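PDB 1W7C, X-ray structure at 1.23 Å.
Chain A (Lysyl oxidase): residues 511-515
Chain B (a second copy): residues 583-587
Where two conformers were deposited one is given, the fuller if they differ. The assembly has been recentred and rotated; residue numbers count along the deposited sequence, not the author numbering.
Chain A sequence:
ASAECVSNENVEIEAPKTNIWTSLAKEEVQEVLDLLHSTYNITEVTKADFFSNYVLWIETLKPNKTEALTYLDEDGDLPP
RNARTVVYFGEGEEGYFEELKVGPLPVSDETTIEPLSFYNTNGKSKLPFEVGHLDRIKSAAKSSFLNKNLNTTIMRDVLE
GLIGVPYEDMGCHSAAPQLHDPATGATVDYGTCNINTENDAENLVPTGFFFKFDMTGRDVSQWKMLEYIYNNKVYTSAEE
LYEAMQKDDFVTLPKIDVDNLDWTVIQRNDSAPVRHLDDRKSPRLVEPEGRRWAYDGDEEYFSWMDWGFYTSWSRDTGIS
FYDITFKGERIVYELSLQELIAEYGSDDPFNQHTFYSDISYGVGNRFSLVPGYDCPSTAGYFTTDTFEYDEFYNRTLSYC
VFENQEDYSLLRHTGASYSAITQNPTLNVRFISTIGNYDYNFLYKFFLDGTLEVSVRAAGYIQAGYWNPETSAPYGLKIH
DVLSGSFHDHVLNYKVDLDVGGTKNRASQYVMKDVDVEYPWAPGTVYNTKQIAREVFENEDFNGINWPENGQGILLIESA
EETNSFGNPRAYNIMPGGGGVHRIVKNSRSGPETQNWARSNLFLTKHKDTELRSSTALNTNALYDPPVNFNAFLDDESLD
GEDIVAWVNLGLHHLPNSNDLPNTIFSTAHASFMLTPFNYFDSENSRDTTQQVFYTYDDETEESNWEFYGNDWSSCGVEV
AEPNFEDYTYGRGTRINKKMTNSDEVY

Chain A (511-515) VMKDV
Chain B 583-587: RIVKN

Residues 511-515 of chain A lie within a longer β-strand (Val A511 -87°/137°, chi1 t; Val A515 -150°/145°, chi1 m), whereas residues 583-587 of the second copy form neither helix nor regular strand. The two stretches run in roughly the same direction, and the backbones come closest where Asp A514 CA lies 5.3 Å from Val B585 CA. No hydrogen bond links the stretches among the modelled atoms, and van der Waals contact dominates the 217 Å² they bury.

Arg B583 (phi/psi -55°/140°; chi1 m, chi2 t, chi3 p) makes no contact with chain A; its guanidinium group is hydrogen-bonded elsewhere in the structure.

Ile B584 (-76°/-52°; chi1 m, chi2 t) is the centre of the contact. Its CA-to-CB bond points sideways, but the end of the side chain comes nearer the strand. Ile B584 CG2 packs on the strand backbone, 3.7 Å from Lys A513 C and 3.5 Å from Asp A514 N. The CA-to-CB bond of Met A512 (-113°/134°; m, t, t) points toward chain B; Met A512 CB and SD lie 4.0 and 4.2 Å from Ile B584 CD1, an apolar pairing, while the terminal methyl leads away. The CA-to-CB bond of Lys A513 (-151°/153°; chi1 p) points away, and the residue is modelled only to CG.

The CA-to-CB bond of Val B585 (-66°/143°; chi1 t) points away, and Val B585 CA lies 4.2 Å from Asp A514 CB.

Lys B586 (-103°/-43°; m, m, t, t) folds back along its own chain. Lys B586 NZ donates weak hydrogen bonds to Arg B583 O (3.1 Å) and Ile B584 O (3.0 Å), and the methylene Lys B586 CE lies 4.0 Å from Asp A514 OD2. The CA-to-CB bond of Asp A514 (-83°/146°; chi1 77°, p; chi2 99°) points toward chain B.

Asn B587 (-133°/85°; chi1 m, chi2 131°) ends the stretch beyond reach of the strand.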

# COMPACT_ATOMS: atom_id res chain seq x y z
N VAL A 511 -2.43 -21.41 -6.54
CA VAL A 511 -2.58 -20.82 -7.86
C VAL A 511 -4.07 -20.68 -8.12
O VAL A 511 -4.84 -21.61 -7.87
CB VAL A 511 -1.91 -21.71 -8.95
CG1 VAL A 511 -2.13 -21.21 -10.36
CG2 VAL A 511 -0.44 -21.88 -8.63
N MET A 512 -4.47 -19.53 -8.67
CA MET A 512 -5.86 -19.23 -8.97
C MET A 512 -6.04 -19.16 -10.46
O MET A 512 -5.29 -18.47 -11.13
CB MET A 512 -6.22 -17.89 -8.35
CG MET A 512 -6.07 -17.81 -6.84
SD MET A 512 -6.17 -16.12 -6.27
CE MET A 512 -6.00 -16.41 -4.52
N LYS A 513 -7.08 -19.79 -10.97
CA LYS A 513 -7.30 -19.79 -12.41
C LYS A 513 -8.77 -19.91 -12.73
O LYS A 513 -9.52 -20.43 -11.95
CB LYS A 513 -6.59 -20.98 -13.06
CG LYS A 513 -6.99 -22.24 -12.43
N ASP A 514 -9.17 -19.39 -13.89
CA ASP A 514 -10.49 -19.69 -14.40
C ASP A 514 -10.46 -21.03 -15.12
O ASP A 514 -9.46 -21.41 -15.75
CB ASP A 514 -11.10 -18.59 -15.27
CG ASP A 514 -10.54 -18.55 -16.62
OD1 ASP A 514 -11.19 -19.10 -17.56
OD2 ASP A 514 -9.46 -18.00 -16.88
N VAL A 515 -11.56 -21.76 -15.01
CA VAL A 515 -11.67 -23.12 -15.52
C VAL A 515 -13.13 -23.38 -15.93
O VAL A 515 -14.05 -22.93 -15.26
CB VAL A 515 -11.24 -24.18 -14.48
CG1 VAL A 515 -9.82 -23.91 -13.98
CG2 VAL A 515 -12.20 -24.21 -13.31
N ARG B 583 -11.43 -9.35 -12.29
CA ARG B 583 -12.03 -10.66 -12.22
C ARG B 583 -11.15 -11.73 -12.80
O ARG B 583 -10.54 -11.56 -13.85
CB ARG B 583 -13.35 -10.71 -12.99
CG ARG B 583 -14.52 -9.99 -12.38
CD ARG B 583 -15.73 -9.97 -13.33
NE ARG B 583 -16.28 -11.28 -13.52
CZ ARG B 583 -16.91 -11.71 -14.61
NH1 ARG B 583 -17.04 -10.94 -15.67
NH2 ARG B 583 -17.42 -12.92 -14.63
N ILE B 584 -11.13 -12.87 -12.14
CA ILE B 584 -10.56 -14.12 -12.67
C ILE B 584 -11.49 -14.75 -13.69
O ILE B 584 -11.06 -15.09 -14.80
CB ILE B 584 -10.25 -15.09 -11.53
CG1 ILE B 584 -9.20 -14.48 -10.60
CG2 ILE B 584 -9.78 -16.44 -12.10
CD1 ILE B 584 -9.02 -15.20 -9.28
N VAL B 585 -12.75 -14.93 -13.33
CA VAL B 585 -13.74 -15.54 -14.25
C VAL B 585 -13.98 -14.62 -15.46
O VAL B 585 -14.00 -13.39 -15.29
CB VAL B 585 -15.04 -15.79 -13.46
CG1 VAL B 585 -16.18 -16.24 -14.40
CG2 VAL B 585 -14.79 -16.79 -12.33
N LYS B 586 -14.17 -15.23 -16.62
CA LYS B 586 -14.38 -14.51 -17.87
C LYS B 586 -15.84 -14.48 -18.31
O LYS B 586 -16.32 -13.46 -18.81
CB LYS B 586 -13.51 -15.12 -18.99
CG LYS B 586 -11.98 -15.24 -18.58
CD LYS B 586 -11.42 -13.94 -18.02
CE LYS B 586 -9.95 -14.06 -17.54
NZ LYS B 586 -9.62 -13.01 -16.49
N ASN B 587 -16.52 -15.61 -18.19
CA ASN B 587 -17.84 -15.78 -18.78
C ASN B 587 -18.79 -16.39 -17.77
O ASN B 587 -19.01 -17.60 -17.78
CB ASN B 587 -17.74 -16.74 -20.01
CG ASN B 587 -16.63 -16.37 -21.00
OD1 ASN B 587 -15.81 -17.23 -21.42
ND2 ASN B 587 -16.63 -15.15 -21.43